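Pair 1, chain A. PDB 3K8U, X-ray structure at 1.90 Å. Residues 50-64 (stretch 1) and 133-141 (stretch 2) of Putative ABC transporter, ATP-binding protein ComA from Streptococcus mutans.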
# COMPACT_ATOMS: atom_id res chain seq x y z
N THR A 50 -4.93 10.05 -3.54
CA THR A 50 -4.65 10.60 -2.22
C THR A 50 -4.94 9.50 -1.22
O THR A 50 -5.57 8.49 -1.56
CB THR A 50 -5.55 11.82 -1.90
OG1 THR A 50 -6.92 11.40 -1.83
CG2 THR A 50 -5.41 12.89 -2.98
N ALA A 51 -4.47 9.67 0.01
CA ALA A 51 -4.71 8.68 1.06
C ALA A 51 -6.21 8.57 1.31
O ALA A 51 -6.73 7.48 1.57
CB ALA A 51 -3.99 9.09 2.34
N LEU A 52 -6.90 9.70 1.19
CA LEU A 52 -8.35 9.76 1.39
C LEU A 52 -9.04 8.93 0.31
O LEU A 52 -10.00 8.21 0.59
CB LEU A 52 -8.83 11.21 1.31
CG LEU A 52 -9.70 11.76 2.44
CD1 LEU A 52 -10.99 10.96 2.57
CD2 LEU A 52 -8.92 11.74 3.75
N GLY A 53 -8.54 9.03 -0.92
CA GLY A 53 -9.09 8.28 -2.04
C GLY A 53 -8.98 6.78 -1.83
O GLY A 53 -9.91 6.04 -2.14
N ILE A 54 -7.84 6.33 -1.33
CA ILE A 54 -7.63 4.90 -1.07
C ILE A 54 -8.63 4.43 -0.00
O ILE A 54 -9.30 3.41 -0.17
CB ILE A 54 -6.19 4.62 -0.59
CG1 ILE A 54 -5.19 4.83 -1.73
CG2 ILE A 54 -6.08 3.19 -0.05
CD1 ILE A 54 -3.75 4.61 -1.33
N VAL A 55 -8.74 5.21 1.07
CA VAL A 55 -9.64 4.90 2.17
C VAL A 55 -11.10 4.86 1.72
O VAL A 55 -11.83 3.92 2.06
CB VAL A 55 -9.47 5.91 3.33
CG1 VAL A 55 -10.56 5.72 4.38
CG2 VAL A 55 -8.10 5.74 3.97
N GLU A 56 -11.52 5.86 0.96
CA GLU A 56 -12.90 5.94 0.46
C GLU A 56 -13.24 4.74 -0.41
O GLU A 56 -14.31 4.15 -0.27
CB GLU A 56 -13.12 7.23 -0.33
CG GLU A 56 -13.09 8.49 0.52
CD GLU A 56 -13.35 9.75 -0.29
OE1 GLU A 56 -12.82 9.88 -1.42
OE2 GLU A 56 -14.09 10.63 0.21
N ALA A 57 -12.31 4.37 -1.29
CA ALA A 57 -12.51 3.24 -2.19
C ALA A 57 -12.62 1.94 -1.39
O ALA A 57 -13.53 1.14 -1.62
CB ALA A 57 -11.38 3.15 -3.19
N ALA A 58 -11.72 1.76 -0.43
CA ALA A 58 -11.71 0.57 0.42
C ALA A 58 -13.04 0.40 1.16
O ALA A 58 -13.55 -0.72 1.29
CB ALA A 58 -10.56 0.63 1.40
N LYS A 59 -13.59 1.51 1.66
CA LYS A 59 -14.86 1.49 2.38
C LYS A 59 -16.01 1.10 1.47
O LYS A 59 -16.94 0.41 1.89
CB LYS A 59 -15.13 2.85 3.03
CG LYS A 59 -14.27 3.15 4.25
CD LYS A 59 -14.66 4.48 4.89
CE LYS A 59 -13.83 4.77 6.14
NZ LYS A 59 -14.06 3.79 7.24
N LYS A 60 -15.95 1.55 0.21
CA LYS A 60 -16.98 1.22 -0.77
C LYS A 60 -16.89 -0.26 -1.13
O LYS A 60 -17.86 -0.86 -1.58
CB LYS A 60 -16.80 2.06 -2.04
CG LYS A 60 -17.03 3.55 -1.87
CD LYS A 60 -16.73 4.28 -3.17
CE LYS A 60 -16.86 5.79 -3.03
NZ LYS A 60 -16.47 6.49 -4.30
N LEU A 61 -15.71 -0.84 -0.93
CA LEU A 61 -15.49 -2.25 -1.21
C LEU A 61 -15.92 -3.14 -0.04
O LEU A 61 -15.82 -4.36 -0.12
CB LEU A 61 -14.01 -2.51 -1.53
CG LEU A 61 -13.40 -1.85 -2.77
CD1 LEU A 61 -11.92 -2.22 -2.84
CD2 LEU A 61 -14.12 -2.29 -4.03
N GLY A 62 -16.37 -2.51 1.04
CA GLY A 62 -16.81 -3.25 2.21
C GLY A 62 -15.70 -3.57 3.20
O GLY A 62 -15.79 -4.54 3.95
N PHE A 63 -14.65 -2.76 3.20
CA PHE A 63 -13.53 -2.97 4.13
C PHE A 63 -13.57 -1.96 5.26
O PHE A 63 -13.93 -0.80 5.06
CB PHE A 63 -12.19 -2.84 3.40
CG PHE A 63 -11.83 -4.01 2.54
CD1 PHE A 63 -11.25 -5.14 3.10
CD2 PHE A 63 -12.07 -3.98 1.17
CE1 PHE A 63 -10.90 -6.23 2.30
CE2 PHE A 63 -11.73 -5.06 0.37
CZ PHE A 63 -11.15 -6.19 0.93
N GLU A 64 -13.22 -2.42 6.46
CA GLU A 64 -13.14 -1.54 7.62
C GLU A 64 -11.74 -0.95 7.47
O GLU A 64 -10.76 -1.68 7.30
CB GLU A 64 -13.24 -2.36 8.91
CG GLU A 64 -13.24 -1.51 10.17
CD GLU A 64 -13.41 -2.34 11.43
OE1 GLU A 64 -12.43 -2.47 12.19
OE2 GLU A 64 -14.53 -2.85 11.65
N GLY A 133 5.28 7.90 7.38
CA GLY A 133 4.75 7.48 8.66
C GLY A 133 3.29 7.07 8.53
O GLY A 133 2.74 6.41 9.41
N LEU A 134 2.66 7.44 7.41
CA LEU A 134 1.26 7.10 7.18
C LEU A 134 1.09 5.63 6.83
O LEU A 134 1.76 5.11 5.93
CB LEU A 134 0.65 7.96 6.07
CG LEU A 134 -0.83 7.66 5.77
CD1 LEU A 134 -1.70 8.11 6.93
CD2 LEU A 134 -1.26 8.36 4.49
N ALA A 135 0.19 4.96 7.55
CA ALA A 135 -0.11 3.55 7.31
C ALA A 135 -1.63 3.39 7.25
O ALA A 135 -2.35 3.98 8.06
CB ALA A 135 0.47 2.68 8.42
N ILE A 136 -2.10 2.64 6.26
CA ILE A 136 -3.53 2.40 6.10
C ILE A 136 -3.77 0.91 6.26
O ILE A 136 -3.20 0.10 5.53
CB ILE A 136 -4.03 2.88 4.71
CG1 ILE A 136 -3.78 4.38 4.55
CG2 ILE A 136 -5.54 2.58 4.56
CD1 ILE A 136 -3.98 4.90 3.14
N PHE A 137 -4.59 0.57 7.25
CA PHE A 137 -4.94 -0.81 7.55
C PHE A 137 -6.37 -1.09 7.09
O PHE A 137 -7.27 -0.29 7.32
CB PHE A 137 -4.82 -1.08 9.06
CG PHE A 137 -3.39 -1.06 9.56
CD1 PHE A 137 -2.69 -2.25 9.73
CD2 PHE A 137 -2.76 0.14 9.85
CE1 PHE A 137 -1.37 -2.24 10.16
CE2 PHE A 137 -1.43 0.16 10.29
CZ PHE A 137 -0.74 -1.03 10.44
N LEU A 138 -6.56 -2.24 6.44
CA LEU A 138 -7.87 -2.63 5.94
C LEU A 138 -8.24 -4.01 6.48
O LEU A 138 -7.38 -4.87 6.66
CB LEU A 138 -7.88 -2.69 4.41
CG LEU A 138 -7.27 -1.54 3.60
CD1 LEU A 138 -7.43 -1.84 2.12
CD2 LEU A 138 -7.92 -0.22 3.95
N ALA A 139 -9.54 -4.22 6.69
CA ALA A 139 -10.03 -5.50 7.20
C ALA A 139 -11.47 -5.72 6.74
O ALA A 139 -12.28 -4.80 6.74
CB ALA A 139 -9.95 -5.52 8.72
N PRO A 140 -11.79 -6.95 6.30
CA PRO A 140 -13.15 -7.28 5.84
C PRO A 140 -14.14 -7.15 7.00
O PRO A 140 -13.92 -7.72 8.07
CB PRO A 140 -13.01 -8.73 5.39
CG PRO A 140 -11.59 -8.82 4.96
CD PRO A 140 -10.88 -8.08 6.06
N GLN A 141 -15.20 -6.38 6.79
CA GLN A 141 -16.22 -6.19 7.83
C GLN A 141 -17.36 -7.20 7.71
O GLN A 141 -17.69 -7.60 6.57
CB GLN A 141 -16.76 -4.75 7.80
CG GLN A 141 -17.45 -4.36 6.49
CD GLN A 141 -17.95 -2.92 6.50
OE1 GLN A 141 -18.74 -2.53 5.64
NE2 GLN A 141 -17.49 -2.13 7.46

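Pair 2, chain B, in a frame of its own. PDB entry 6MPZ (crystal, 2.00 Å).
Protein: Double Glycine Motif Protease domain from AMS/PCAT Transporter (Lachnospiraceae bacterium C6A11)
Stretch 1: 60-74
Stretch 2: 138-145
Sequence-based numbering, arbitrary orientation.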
# COMPACT_ATOMS: atom_id res chain seq x y z
N ASN B 60 -4.85 1.18 -10.44
CA ASN B 60 -4.48 2.55 -10.17
C ASN B 60 -4.90 2.99 -8.77
O ASN B 60 -5.81 2.41 -8.17
CB ASN B 60 -4.96 3.52 -11.29
CG ASN B 60 -6.46 3.83 -11.24
OD1 ASN B 60 -6.98 4.30 -10.24
ND2 ASN B 60 -7.14 3.61 -12.39
N ALA B 61 -4.21 4.01 -8.27
CA ALA B 61 -4.28 4.33 -6.89
C ALA B 61 -5.67 4.81 -6.54
O ALA B 61 -6.15 4.56 -5.41
CB ALA B 61 -3.24 5.37 -6.52
N LEU B 62 -6.35 5.48 -7.46
CA LEU B 62 -7.74 5.94 -7.16
C LEU B 62 -8.68 4.76 -6.88
O LEU B 62 -9.52 4.83 -5.98
CB LEU B 62 -8.34 6.81 -8.27
CG LEU B 62 -9.74 7.39 -7.99
CD1 LEU B 62 -9.73 8.21 -6.70
CD2 LEU B 62 -10.27 8.22 -9.17
N ASN B 63 -8.53 3.69 -7.66
CA ASN B 63 -9.40 2.51 -7.52
C ASN B 63 -9.04 1.67 -6.28
O ASN B 63 -9.95 1.13 -5.63
CB ASN B 63 -9.37 1.63 -8.77
CG ASN B 63 -10.17 2.23 -9.92
OD1 ASN B 63 -11.12 2.98 -9.71
ND2 ASN B 63 -9.79 1.90 -11.12
N VAL B 64 -7.75 1.63 -5.92
CA VAL B 64 -7.33 0.94 -4.71
C VAL B 64 -7.98 1.62 -3.52
O VAL B 64 -8.54 0.96 -2.66
CB VAL B 64 -5.83 0.90 -4.56
CG1 VAL B 64 -5.43 0.32 -3.19
CG2 VAL B 64 -5.23 0.05 -5.67
N LEU B 65 -7.90 2.93 -3.49
CA LEU B 65 -8.48 3.72 -2.41
C LEU B 65 -10.00 3.57 -2.33
O LEU B 65 -10.55 3.48 -1.24
CB LEU B 65 -8.13 5.22 -2.57
CG LEU B 65 -6.70 5.74 -2.38
CD1 LEU B 65 -6.61 7.21 -2.84
CD2 LEU B 65 -6.19 5.58 -0.93
N LYS B 66 -10.69 3.61 -3.48
CA LYS B 66 -12.16 3.44 -3.52
C LYS B 66 -12.61 2.08 -3.00
O LYS B 66 -13.58 1.99 -2.24
CB LYS B 66 -12.72 3.62 -4.95
CG LYS B 66 -12.81 5.07 -5.41
CD LYS B 66 -13.49 5.16 -6.76
CE LYS B 66 -13.40 6.57 -7.33
NZ LYS B 66 -14.02 6.62 -8.69
N ALA B 67 -11.91 1.03 -3.42
CA ALA B 67 -12.18 -0.33 -2.94
C ALA B 67 -11.96 -0.42 -1.42
O ALA B 67 -12.79 -0.98 -0.72
CB ALA B 67 -11.32 -1.35 -3.68
N ALA B 68 -10.88 0.19 -0.90
CA ALA B 68 -10.60 0.19 0.54
C ALA B 68 -11.75 0.85 1.33
O ALA B 68 -12.14 0.37 2.40
CB ALA B 68 -9.30 0.91 0.80
N ARG B 69 -12.28 1.94 0.78
CA ARG B 69 -13.38 2.70 1.41
C ARG B 69 -14.66 1.92 1.49
O ARG B 69 -15.33 1.99 2.50
CB ARG B 69 -13.64 4.02 0.68
CG ARG B 69 -12.60 5.08 0.96
CD ARG B 69 -12.97 6.40 0.26
NE ARG B 69 -11.78 7.26 0.12
CZ ARG B 69 -11.25 7.70 -1.02
NH1 ARG B 69 -11.76 7.40 -2.20
NH2 ARG B 69 -10.17 8.48 -0.98
N ASN B 70 -15.00 1.17 0.44
CA ASN B 70 -16.18 0.30 0.47
C ASN B 70 -16.03 -0.84 1.49
O ASN B 70 -17.03 -1.30 2.02
CB ASN B 70 -16.51 -0.27 -0.92
CG ASN B 70 -17.17 0.76 -1.83
OD1 ASN B 70 -16.91 0.79 -3.03
ND2 ASN B 70 -18.04 1.62 -1.28
N TYR B 71 -14.81 -1.26 1.77
CA TYR B 71 -14.57 -2.26 2.84
C TYR B 71 -14.46 -1.66 4.25
O TYR B 71 -14.05 -2.35 5.18
CB TYR B 71 -13.29 -3.05 2.56
CG TYR B 71 -13.23 -3.78 1.24
CD1 TYR B 71 -14.32 -4.52 0.76
CD2 TYR B 71 -12.04 -3.78 0.49
CE1 TYR B 71 -14.25 -5.20 -0.44
CE2 TYR B 71 -11.95 -4.46 -0.72
CZ TYR B 71 -13.05 -5.17 -1.18
OH TYR B 71 -12.90 -5.85 -2.38
N GLY B 72 -14.80 -0.38 4.42
CA GLY B 72 -14.89 0.23 5.77
C GLY B 72 -13.66 0.95 6.29
O GLY B 72 -13.67 1.46 7.40
N LEU B 73 -12.60 1.02 5.48
CA LEU B 73 -11.42 1.78 5.85
C LEU B 73 -11.50 3.21 5.33
O LEU B 73 -11.94 3.46 4.21
CB LEU B 73 -10.16 1.11 5.27
CG LEU B 73 -9.82 -0.29 5.77
CD1 LEU B 73 -8.63 -0.82 4.99
CD2 LEU B 73 -9.50 -0.25 7.24
N GLU B 74 -11.07 4.15 6.15
CA GLU B 74 -10.82 5.49 5.65
C GLU B 74 -9.49 5.41 4.89
O GLU B 74 -8.54 4.75 5.35
CB GLU B 74 -10.73 6.48 6.80
CG GLU B 74 -10.84 7.90 6.34
CD GLU B 74 -9.99 8.86 7.15
OE1 GLU B 74 -10.12 8.88 8.39
OE2 GLU B 74 -9.20 9.59 6.51
N CYS B 138 1.75 7.43 -1.73
CA CYS B 138 1.56 6.66 -0.55
C CYS B 138 0.10 6.65 -0.22
O CYS B 138 -0.50 7.71 -0.11
CB CYS B 138 2.32 7.30 0.63
SG CYS B 138 2.05 6.49 2.24
N LEU B 139 -0.47 5.47 -0.04
CA LEU B 139 -1.86 5.36 0.33
C LEU B 139 -1.88 4.97 1.79
O LEU B 139 -1.26 4.00 2.15
CB LEU B 139 -2.58 4.33 -0.56
CG LEU B 139 -2.29 4.42 -2.09
CD1 LEU B 139 -2.90 3.26 -2.86
CD2 LEU B 139 -2.68 5.77 -2.67
N ILE B 140 -2.63 5.74 2.58
CA ILE B 140 -2.61 5.77 4.01
C ILE B 140 -4.02 5.40 4.46
O ILE B 140 -5.01 5.89 3.89
CB ILE B 140 -2.21 7.19 4.49
CG1 ILE B 140 -0.71 7.45 4.19
CG2 ILE B 140 -2.56 7.44 5.96
CD1 ILE B 140 0.22 6.84 5.22
N PHE B 141 -4.12 4.47 5.41
CA PHE B 141 -5.40 3.89 5.80
C PHE B 141 -5.60 3.99 7.28
O PHE B 141 -4.64 3.97 8.05
CB PHE B 141 -5.50 2.41 5.37
CG PHE B 141 -5.26 2.18 3.91
CD1 PHE B 141 -6.29 2.33 2.99
CD2 PHE B 141 -4.00 1.82 3.44
CE1 PHE B 141 -6.05 2.13 1.65
CE2 PHE B 141 -3.79 1.62 2.10
CZ PHE B 141 -4.81 1.77 1.21
N LYS B 142 -6.86 4.08 7.68
CA LYS B 142 -7.25 4.23 9.07
C LYS B 142 -8.62 3.52 9.17
O LYS B 142 -9.42 3.59 8.23
CB LYS B 142 -7.35 5.73 9.40
CG LYS B 142 -8.19 6.19 10.59
CD LYS B 142 -7.51 7.17 11.56
CE LYS B 142 -6.75 6.38 12.61
NZ LYS B 142 -6.10 7.16 13.70
N PRO B 143 -8.88 2.83 10.29
CA PRO B 143 -10.21 2.25 10.49
C PRO B 143 -11.35 3.26 10.69
O PRO B 143 -11.10 4.43 10.96
CB PRO B 143 -10.05 1.37 11.75
CG PRO B 143 -8.78 1.73 12.33
CD PRO B 143 -7.93 2.34 11.29
N THR B 144 -12.57 2.74 10.70
CA THR B 144 -13.77 3.32 10.06
C THR B 144 -14.34 4.61 10.64
O THR B 144 -14.21 5.65 10.02
CB THR B 144 -14.94 2.29 9.96
OG1 THR B 144 -15.87 2.48 11.03
CG2 THR B 144 -14.48 0.79 9.99
N ASP B 145 -14.97 4.53 11.82
CA ASP B 145 -15.78 5.63 12.41
C ASP B 145 -15.05 6.97 12.50
O ASP B 145 -15.67 8.03 12.44
CB ASP B 145 -16.32 5.23 13.80
CG ASP B 145 -15.22 5.01 14.82
OD1 ASP B 145 -14.48 5.97 15.13
OD2 ASP B 145 -15.09 3.88 15.33

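In both pairs a helix of ten residues lies along a strand and runs in the same direction. The axes differ by 4° in pair 1 and 6° in pair 2, and approach to 9.8 and 10.0 Å. After the helix the chain turns at a glycine and pairs antiparallel with the end of the same strand. The central backbones superpose with an RMSD of 0.5 Å.

Each helix begins with a side-chain cap. In pair 1, G53(A) N donates to T50(A) OG1 at 3.0 Å. In pair 2, N63(B) N donates to N60(B) OD1 at 3.1 Å. Threonine and asparagine thus offer different oxygens, a hydroxyl and an amide oxygen, to the matched backbone amide in the first turn.

Small residues of the helix face the strand at two matched positions. A51(A) matches A61(B), and A58(A) matches A68(B). All four point toward the strand, and their short side chains meet larger ones from it. A51(A) CB lies 4.3 Å from I136(A) CD1, and A61(B) CB lies 3.9 Å from the matched L139(B) CD2. A51(A) CB also touches L134(A) CD2 at 3.6 Å.

Between the alanines the bulk is distributed differently. I54(A) matches V64(B), and V55(A) matches L65(B). Pair 1 therefore has the larger residue first, and pair 2 has it second. I54(A) CG2 lies 4.2 Å from I136(A) CD1; V64(B) CG1 lies 3.9 Å from L139(B) CD1. V55(A) CG2 meets I136(A) CG2 at 4.1 Å. L65(B) leaves its backbone sideways, but its end comes nearer: CD2 is 3.8 Å from L139(B) CB and 4.3 Å from F141(B) CE1.

One aromatic ring also changes sides. In pair 1 it belongs to F63(A), whose CD1 is 4.4 Å from L138(A) CB and whose CE1 is 3.8 Å from P140(A) CG. In pair 2 the matched residues are L73(B) and F141(B), so the ring comes from the strand. F141(B) CE1 packs on A68(B) CB at 3.6 Å; in pair 1, L138(A) CD2 meets A58(A) CB at 3.8 Å.

G62(A) and G72(B) both have positive phi, where a CB would jam against the preceding carbonyl oxygen. Next comes the shared backbone pairing. E64(A) N donates to A139(A) O at 2.6 Å, and A139(A) N returns a bond to E64(A) O at 2.9 Å. The equivalents are E74(B) N to K142(B) O at 2.7 Å and K142(B) N to E74(B) O at 2.9 Å. Main-chain bonding accommodates alanine or lysine here. Pair 1 adds a weak bond from Q141(A) N to G62(A) O at 3.4 Å.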